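Probable tagatose 6-phosphate kinase (Sinorhizobium meliloti, PDB 3TXV) probably acts in carbohydrate metabolism, perhaps as a tagatose-6-phosphate kinase, and belongs to the family of GatZ/KbaZ-like tagatose-bisphosphate aldolase subunits. Local coordinates at residues Lys112-Ile117 with Ala156-Asp161; Glu35-Arg40 with Ala46-Glu51. All coordinates share one frame; numbering follows the deposited sequence.

Contact 1: Lys112-Ile117 with Ala156-Asp161; sequences KAEAMI and AAVAED
The carbonyl oxygen of E114 is shared between two neighbours: it forms a hydrogen bond with the hydroxyl of T118, one turn on in its own helix, and the CG1 methyl of V158 leans on it from the facing helix, 3.9 Å from E114 O. V158 and I117 point into this interface from opposite helices. With V158 CG1 anti to the backbone N (chi1 173°), CG1 reaches E114 O and I117, and CG2 the chain of E114. CG2 lies 4.1 Å from E114 CG, and the two side chains cross at about a right angle. CG1, besides resting on the carbonyl, packs 4.1 Å from I117 CG2.

The same I117 methyl carries the other half of the contact. It lies against the backbone of A159, with I117 CG2 3.8 Å from A159 N and equally far from A159 CA, and it also meets the small side chain there, at 4.1 Å from A159 CB. A single methyl branch thus spans V158 and A159. No hydrogen bond links the two segments directly. E114 uses its length differently from the apolar residues: the CG methylene packs on V158, while the chain runs on extended to a carboxylate whose OE1 makes a salt bridge with R154, one turn before V158.

The helical segments run in the same general direction, 9.2 Å apart at closest approach and inclined by 33°. They belong to helices 106-121 and 145-161, successive members of the outer layer of the beta/alpha barrel. L155 of the second helix extends the apolar seam to A113, E114 and I117, and I117 also reaches L128 and L130 on strand 127-130, which links the two helices in the chain.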
ATOM      1  N   LYS A 112     -19.090 -12.865   5.926  1.00 42.18           N
ATOM      2  CA  LYS A 112     -18.540 -12.312   4.696  1.00 41.67           C
ATOM      3  C   LYS A 112     -17.030 -12.265   4.805  1.00 41.64           C
ATOM      4  O   LYS A 112     -16.325 -12.460   3.828  1.00 42.37           O
ATOM      5  CB  LYS A 112     -19.109 -10.916   4.435  1.00 41.47           C
ATOM      6  CG  LYS A 112     -20.612 -10.792   4.647  1.00 40.75           C
ATOM      7  CD  LYS A 112     -21.324 -10.123   3.454  1.00 41.63           C
ATOM      8  CE  LYS A 112     -21.124 -10.911   2.153  1.00 41.02           C
ATOM      9  NZ  LYS A 112     -22.098 -10.539   1.121  1.00 38.63           N
ATOM     10  N   ALA A 113     -16.524 -12.020   5.998  1.00 41.70           N
ATOM     11  CA  ALA A 113     -15.110 -12.165   6.217  1.00 42.40           C
ATOM     12  C   ALA A 113     -14.738 -13.573   5.737  1.00 42.92           C
ATOM     13  O   ALA A 113     -13.713 -13.764   5.095  1.00 43.33           O
ATOM     14  CB  ALA A 113     -14.776 -11.979   7.688  1.00 42.16           C
ATOM     15  N   GLU A 114     -15.619 -14.536   5.992  1.00 43.34           N
ATOM     16  CA  GLU A 114     -15.357 -15.936   5.695  1.00 43.74           C
ATOM     17  C   GLU A 114     -15.371 -16.264   4.218  1.00 42.97           C
ATOM     18  O   GLU A 114     -14.451 -16.916   3.743  1.00 42.75           O
ATOM     19  CB  GLU A 114     -16.306 -16.836   6.479  1.00 44.48           C
ATOM     20  CG  GLU A 114     -15.880 -16.998   7.923  1.00 48.01           C
ATOM     21  CD  GLU A 114     -16.900 -17.734   8.771  1.00 53.72           C
ATOM     22  OE1 GLU A 114     -17.160 -17.281   9.921  1.00 55.25           O
ATOM     23  OE2 GLU A 114     -17.430 -18.773   8.300  1.00 55.57           O
ATOM     24  N   ALA A 115     -16.384 -15.796   3.494  1.00 43.11           N
ATOM     25  CA  ALA A 115     -16.439 -15.980   2.032  1.00 44.03           C
ATOM     26  C   ALA A 115     -15.246 -15.314   1.355  1.00 44.68           C
ATOM     27  O   ALA A 115     -14.736 -15.793   0.328  1.00 43.84           O
ATOM     28  CB  ALA A 115     -17.749 -15.454   1.445  1.00 43.22           C
HETATM   29  N   MSE A 116     -14.789 -14.227   1.979  1.00 45.53           N
HETATM   30  CA  MSE A 116     -13.753 -13.412   1.392  1.00 46.72           C
HETATM   31  C   MSE A 116     -12.398 -14.073   1.557  1.00 45.34           C
HETATM   32  O   MSE A 116     -11.608 -14.116   0.618  1.00 45.05           O
HETATM   33  CB  MSE A 116     -13.754 -12.034   2.021  1.00 47.45           C
HETATM   34  CG  MSE A 116     -12.850 -11.968   3.221  1.00 54.61           C
HETATM   35 SE   MSE A 116     -11.092 -11.186   2.836  1.00 67.77          SE
HETATM   36  CE  MSE A 116     -11.905  -9.356   2.642  1.00 62.07           C
ATOM     37  N   ILE A 117     -12.128 -14.560   2.764  1.00 44.35           N
ATOM     38  CA  ILE A 117     -10.888 -15.244   3.052  1.00 43.58           C
ATOM     39  C   ILE A 117     -10.691 -16.403   2.062  1.00 43.52           C
ATOM     40  O   ILE A 117      -9.590 -16.555   1.525  1.00 43.36           O
ATOM     41  CB  ILE A 117     -10.819 -15.674   4.537  1.00 43.12           C
ATOM     42  CG1 ILE A 117      -9.810 -14.826   5.307  1.00 42.04           C
ATOM     43  CG2 ILE A 117     -10.428 -17.130   4.696  1.00 45.51           C
ATOM     44  CD1 ILE A 117      -8.392 -14.933   4.820  1.00 38.80           C
ATOM     45  N   ALA A 156      -8.400 -17.995   9.973  1.00 43.03           N
ATOM     46  CA  ALA A 156      -7.288 -18.878   9.762  1.00 44.05           C
ATOM     47  C   ALA A 156      -7.765 -20.278   9.313  1.00 45.34           C
ATOM     48  O   ALA A 156      -7.249 -20.852   8.347  1.00 45.97           O
ATOM     49  CB  ALA A 156      -6.503 -18.964  11.015  1.00 43.45           C
ATOM     50  N   ALA A 157      -8.770 -20.804  10.003  1.00 46.10           N
ATOM     51  CA  ALA A 157      -9.221 -22.172   9.813  1.00 46.54           C
ATOM     52  C   ALA A 157     -10.120 -22.315   8.622  1.00 47.43           C
ATOM     53  O   ALA A 157     -10.408 -23.428   8.207  1.00 48.56           O
ATOM     54  CB  ALA A 157      -9.941 -22.652  11.032  1.00 46.44           C
ATOM     55  N   VAL A 158     -10.595 -21.205   8.077  1.00 48.22           N
ATOM     56  CA  VAL A 158     -11.410 -21.265   6.876  1.00 48.35           C
ATOM     57  C   VAL A 158     -10.415 -21.173   5.761  1.00 49.47           C
ATOM     58  O   VAL A 158     -10.610 -21.752   4.687  1.00 50.17           O
ATOM     59  CB  VAL A 158     -12.436 -20.138   6.820  1.00 47.83           C
ATOM     60  CG1 VAL A 158     -13.156 -20.119   5.483  1.00 47.78           C
ATOM     61  CG2 VAL A 158     -13.452 -20.302   7.956  1.00 47.00           C
ATOM     62  N   ALA A 159      -9.316 -20.475   6.048  1.00 50.61           N
ATOM     63  CA  ALA A 159      -8.246 -20.271   5.077  1.00 51.26           C
ATOM     64  C   ALA A 159      -7.680 -21.616   4.723  1.00 51.45           C
ATOM     65  O   ALA A 159      -7.716 -22.007   3.557  1.00 51.14           O
ATOM     66  CB  ALA A 159      -7.168 -19.368   5.626  1.00 51.02           C
ATOM     67  N   GLU A 160      -7.201 -22.320   5.749  1.00 52.11           N
ATOM     68  CA  GLU A 160      -6.629 -23.665   5.608  1.00 53.06           C
ATOM     69  C   GLU A 160      -7.556 -24.626   4.878  1.00 53.46           C
ATOM     70  O   GLU A 160      -7.107 -25.365   4.012  1.00 53.97           O
ATOM     71  CB  GLU A 160      -6.271 -24.275   6.967  1.00 52.52           C
ATOM     72  CG  GLU A 160      -5.115 -23.622   7.675  1.00 53.84           C
ATOM     73  CD  GLU A 160      -3.823 -23.669   6.888  1.00 55.22           C
ATOM     74  OE1 GLU A 160      -3.355 -24.798   6.623  1.00 56.57           O
ATOM     75  OE2 GLU A 160      -3.265 -22.588   6.558  1.00 54.12           O
ATOM     76  N   ASP A 161      -8.840 -24.629   5.217  1.00 53.86           N
ATOM     77  CA  ASP A 161      -9.741 -25.587   4.599  1.00 54.58           C
ATOM     78  C   ASP A 161      -9.759 -25.405   3.090  1.00 54.85           C
ATOM     79  O   ASP A 161      -9.798 -26.361   2.328  1.00 55.05           O
ATOM     80  CB  ASP A 161     -11.152 -25.482   5.165  1.00 54.64           C
ATOM     81  CG  ASP A 161     -11.942 -26.756   4.958  1.00 55.98           C
ATOM     82  OD1 ASP A 161     -11.637 -27.750   5.665  1.00 57.95           O
ATOM     83  OD2 ASP A 161     -12.850 -26.776   4.084  1.00 55.17           O
TER

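Contact 2: Glu35-Arg40 with Ala46-Glu51; sequences EAAMLR and APVLIE
Rotation about the first side-chain bond of V48, with CG1 set between the backbone N and the carbonyl carbon (chi1 66°) and CG2 anti to the N, presents its two methyls to two successive helix residues, A37 and M38. The selenomethionine M38 has its CG anti to the carbonyl carbon (chi1 -78°), and this sets CG alongside the valine. V48 CG1 lies 4.0 Å from M38 CG, so it is the near part of the long side chain that touches, and the two side chains meet at a slant. On the other branch, V48 CG2 sits 4.0 Å from A37 CB and equally far from A37 O, packing on both the methyl and the backbone of that residue.

A37 points its CB at the strand. Two residues along from V48, I50 turns the same way and is partly covered by the helix, although it makes no close contact with it. The side-chain contacts are apolar, no hydrogen bond crosses between the segments, and all three touching residues are buried.

This is helix-on-strand packing in the first beta-alpha-beta unit of the barrel, in which helix 31-43 connects strands 23-26 and 48-53. V48 and I50 hydrogen-bond through their backbones to strand 89-96 and the residue just before it, and L49 to I26 on the other flank. Around the helix, A37 also touches L419 of helix 407-424, while M38 continues into V75, I78 and A79 of helix 68-81, so the contact lies between two helices as well as on the sheet.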
ATOM      1  N   GLU A  35       3.971  -2.046 -12.235  1.00 41.31           N
ATOM      2  CA  GLU A  35       4.987  -2.168 -13.286  1.00 40.92           C
ATOM      3  C   GLU A  35       6.329  -1.721 -12.756  1.00 40.76           C
ATOM      4  O   GLU A  35       7.329  -2.406 -12.930  1.00 40.63           O
ATOM      5  CB  GLU A  35       4.580  -1.317 -14.485  1.00 41.55           C
ATOM      6  CG  GLU A  35       5.551  -1.263 -15.711  1.00 42.59           C
ATOM      7  CD  GLU A  35       4.845  -0.679 -16.955  1.00 45.73           C
ATOM      8  OE1 GLU A  35       3.604  -0.436 -16.897  1.00 47.41           O
ATOM      9  OE2 GLU A  35       5.499  -0.481 -17.996  1.00 45.84           O
ATOM     10  N   ALA A  36       6.341  -0.579 -12.080  1.00 40.72           N
ATOM     11  CA  ALA A  36       7.567  -0.023 -11.525  1.00 40.80           C
ATOM     12  C   ALA A  36       8.135  -0.848 -10.373  1.00 40.70           C
ATOM     13  O   ALA A  36       9.347  -1.022 -10.249  1.00 41.02           O
ATOM     14  CB  ALA A  36       7.323   1.395 -11.087  1.00 40.98           C
ATOM     15  N   ALA A  37       7.254  -1.358  -9.533  1.00 40.85           N
ATOM     16  CA  ALA A  37       7.668  -2.243  -8.460  1.00 41.14           C
ATOM     17  C   ALA A  37       8.266  -3.480  -9.038  1.00 41.01           C
ATOM     18  O   ALA A  37       9.307  -3.919  -8.597  1.00 41.17           O
ATOM     19  CB  ALA A  37       6.507  -2.593  -7.543  1.00 41.24           C
HETATM   20  N   MSE A  38       7.616  -4.056 -10.024  1.00 41.49           N
HETATM   21  CA  MSE A  38       8.187  -5.239 -10.630  1.00 42.87           C
HETATM   22  C   MSE A  38       9.592  -4.939 -11.196  1.00 44.07           C
HETATM   23  O   MSE A  38      10.553  -5.564 -10.787  1.00 44.28           O
HETATM   24  CB  MSE A  38       7.239  -5.834 -11.670  1.00 42.78           C
HETATM   25  CG  MSE A  38       6.083  -6.641 -11.092  1.00 41.60           C
HETATM   26 SE   MSE A  38       4.763  -6.619 -12.461  0.80 44.44          SE
HETATM   27  CE  MSE A  38       3.606  -8.101 -12.033  1.00 45.96           C
ATOM     28  N   LEU A  39       9.715  -3.939 -12.072  1.00 45.45           N
ATOM     29  CA  LEU A  39      10.998  -3.581 -12.688  1.00 46.53           C
ATOM     30  C   LEU A  39      12.154  -3.461 -11.703  1.00 47.44           C
ATOM     31  O   LEU A  39      13.280  -3.859 -12.009  1.00 48.29           O
ATOM     32  CB  LEU A  39      10.888  -2.312 -13.544  1.00 46.67           C
ATOM     33  CG  LEU A  39      10.112  -2.438 -14.880  1.00 47.81           C
ATOM     34  CD1 LEU A  39      10.023  -1.124 -15.636  1.00 46.96           C
ATOM     35  CD2 LEU A  39      10.677  -3.525 -15.810  1.00 48.52           C
ATOM     36  N   ARG A  40      11.898  -2.924 -10.520  1.00 48.18           N
ATOM     37  CA  ARG A  40      12.964  -2.807  -9.542  1.00 48.49           C
ATOM     38  C   ARG A  40      13.317  -4.178  -8.970  1.00 49.53           C
ATOM     39  O   ARG A  40      14.505  -4.550  -8.917  1.00 50.19           O
ATOM     40  CB  ARG A  40      12.594  -1.797  -8.459  1.00 48.14           C
ATOM     41  CG  ARG A  40      13.358  -1.945  -7.156  1.00 47.87           C
ATOM     42  CD  ARG A  40      14.811  -1.654  -7.292  1.00 48.30           C
ATOM     43  NE  ARG A  40      15.009  -0.432  -8.055  1.00 51.90           N
ATOM     44  CZ  ARG A  40      16.128   0.282  -8.054  1.00 52.65           C
ATOM     45  NH1 ARG A  40      17.160  -0.095  -7.317  1.00 53.32           N
ATOM     46  NH2 ARG A  40      16.208   1.383  -8.785  1.00 52.97           N
ATOM     47  N   ALA A  46      15.485 -10.226  -6.649  1.00 53.83           N
ATOM     48  CA  ALA A  46      14.488 -10.912  -5.845  1.00 51.75           C
ATOM     49  C   ALA A  46      13.024 -10.532  -6.068  1.00 50.06           C
ATOM     50  O   ALA A  46      12.719  -9.784  -6.953  1.00 49.66           O
ATOM     51  CB  ALA A  46      14.829 -10.726  -4.445  1.00 52.13           C
ATOM     52  N   PRO A  47      12.121 -11.184  -5.342  1.00 48.44           N
ATOM     53  CA  PRO A  47      10.679 -11.174  -5.657  1.00 47.02           C
ATOM     54  C   PRO A  47       9.975  -9.877  -5.225  1.00 45.29           C
ATOM     55  O   PRO A  47      10.564  -9.054  -4.502  1.00 45.21           O
ATOM     56  CB  PRO A  47      10.138 -12.360  -4.853  1.00 47.02           C
ATOM     57  CG  PRO A  47      11.040 -12.433  -3.664  1.00 47.69           C
ATOM     58  CD  PRO A  47      12.405 -11.950  -4.107  1.00 48.22           C
ATOM     59  N   VAL A  48       8.730  -9.714  -5.673  1.00 42.93           N
ATOM     60  CA  VAL A  48       7.954  -8.526  -5.382  1.00 41.23           C
ATOM     61  C   VAL A  48       6.670  -8.854  -4.621  1.00 40.77           C
ATOM     62  O   VAL A  48       5.828  -9.662  -5.077  1.00 40.40           O
ATOM     63  CB  VAL A  48       7.630  -7.748  -6.667  1.00 41.21           C
ATOM     64  CG1 VAL A  48       6.706  -8.527  -7.568  1.00 40.71           C
ATOM     65  CG2 VAL A  48       7.047  -6.389  -6.354  1.00 41.08           C
ATOM     66  N   LEU A  49       6.519  -8.220  -3.459  1.00 39.42           N
ATOM     67  CA  LEU A  49       5.320  -8.400  -2.656  1.00 38.35           C
ATOM     68  C   LEU A  49       4.258  -7.367  -3.043  1.00 38.35           C
ATOM     69  O   LEU A  49       4.430  -6.159  -2.825  1.00 38.31           O
ATOM     70  CB  LEU A  49       5.689  -8.291  -1.183  1.00 37.69           C
ATOM     71  CG  LEU A  49       4.609  -8.425  -0.137  1.00 36.56           C
ATOM     72  CD1 LEU A  49       3.784  -9.668  -0.351  1.00 35.96           C
ATOM     73  CD2 LEU A  49       5.291  -8.488   1.190  1.00 36.72           C
ATOM     74  N   ILE A  50       3.164  -7.821  -3.637  1.00 38.02           N
ATOM     75  CA  ILE A  50       2.064  -6.897  -3.891  1.00 38.30           C
ATOM     76  C   ILE A  50       0.789  -7.223  -3.088  1.00 38.92           C
ATOM     77  O   ILE A  50       0.292  -8.361  -3.102  1.00 38.42           O
ATOM     78  CB  ILE A  50       1.762  -6.766  -5.361  1.00 37.67           C
ATOM     79  CG1 ILE A  50       2.987  -6.253  -6.061  1.00 38.44           C
ATOM     80  CG2 ILE A  50       0.645  -5.766  -5.572  1.00 37.06           C
ATOM     81  CD1 ILE A  50       3.038  -6.678  -7.503  1.00 43.74           C
ATOM     82  N   GLU A  51       0.266  -6.197  -2.411  1.00 39.29           N
ATOM     83  CA  GLU A  51      -0.818  -6.364  -1.442  1.00 39.59           C
ATOM     84  C   GLU A  51      -2.089  -5.621  -1.861  1.00 39.52           C
ATOM     85  O   GLU A  51      -2.019  -4.592  -2.494  1.00 39.75           O
ATOM     86  CB  GLU A  51      -0.359  -5.888  -0.056  1.00 39.73           C
ATOM     87  CG  GLU A  51       0.915  -6.539   0.443  1.00 40.21           C
ATOM     88  CD  GLU A  51       0.769  -7.042   1.866  1.00 42.90           C
ATOM     89  OE1 GLU A  51      -0.370  -7.448   2.224  1.00 43.20           O
ATOM     90  OE2 GLU A  51       1.780  -7.034   2.628  1.00 42.36           O
TER

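Both contacts centre on a valine that packs on a helix through its two methyls, but they join different layers of the beta/alpha barrel and share no element. Contact 2 packs a helix on the barrel strand that follows it in the chain, wholly buried, about 12 Å from the centre of the chain to the centre of the contact. Contact 1 joins two neighbouring outer helices, its centre about 22 Å from that point, and there the packing is only partly buried. The chemistry follows: alanine, selenomethionine and valine suffice in contact 2, whereas contact 1 adds a glutamate whose methylene packs and whose carboxylate makes a salt bridge with an arginine just before the second segment. Their nearest atoms are about 11 Å apart.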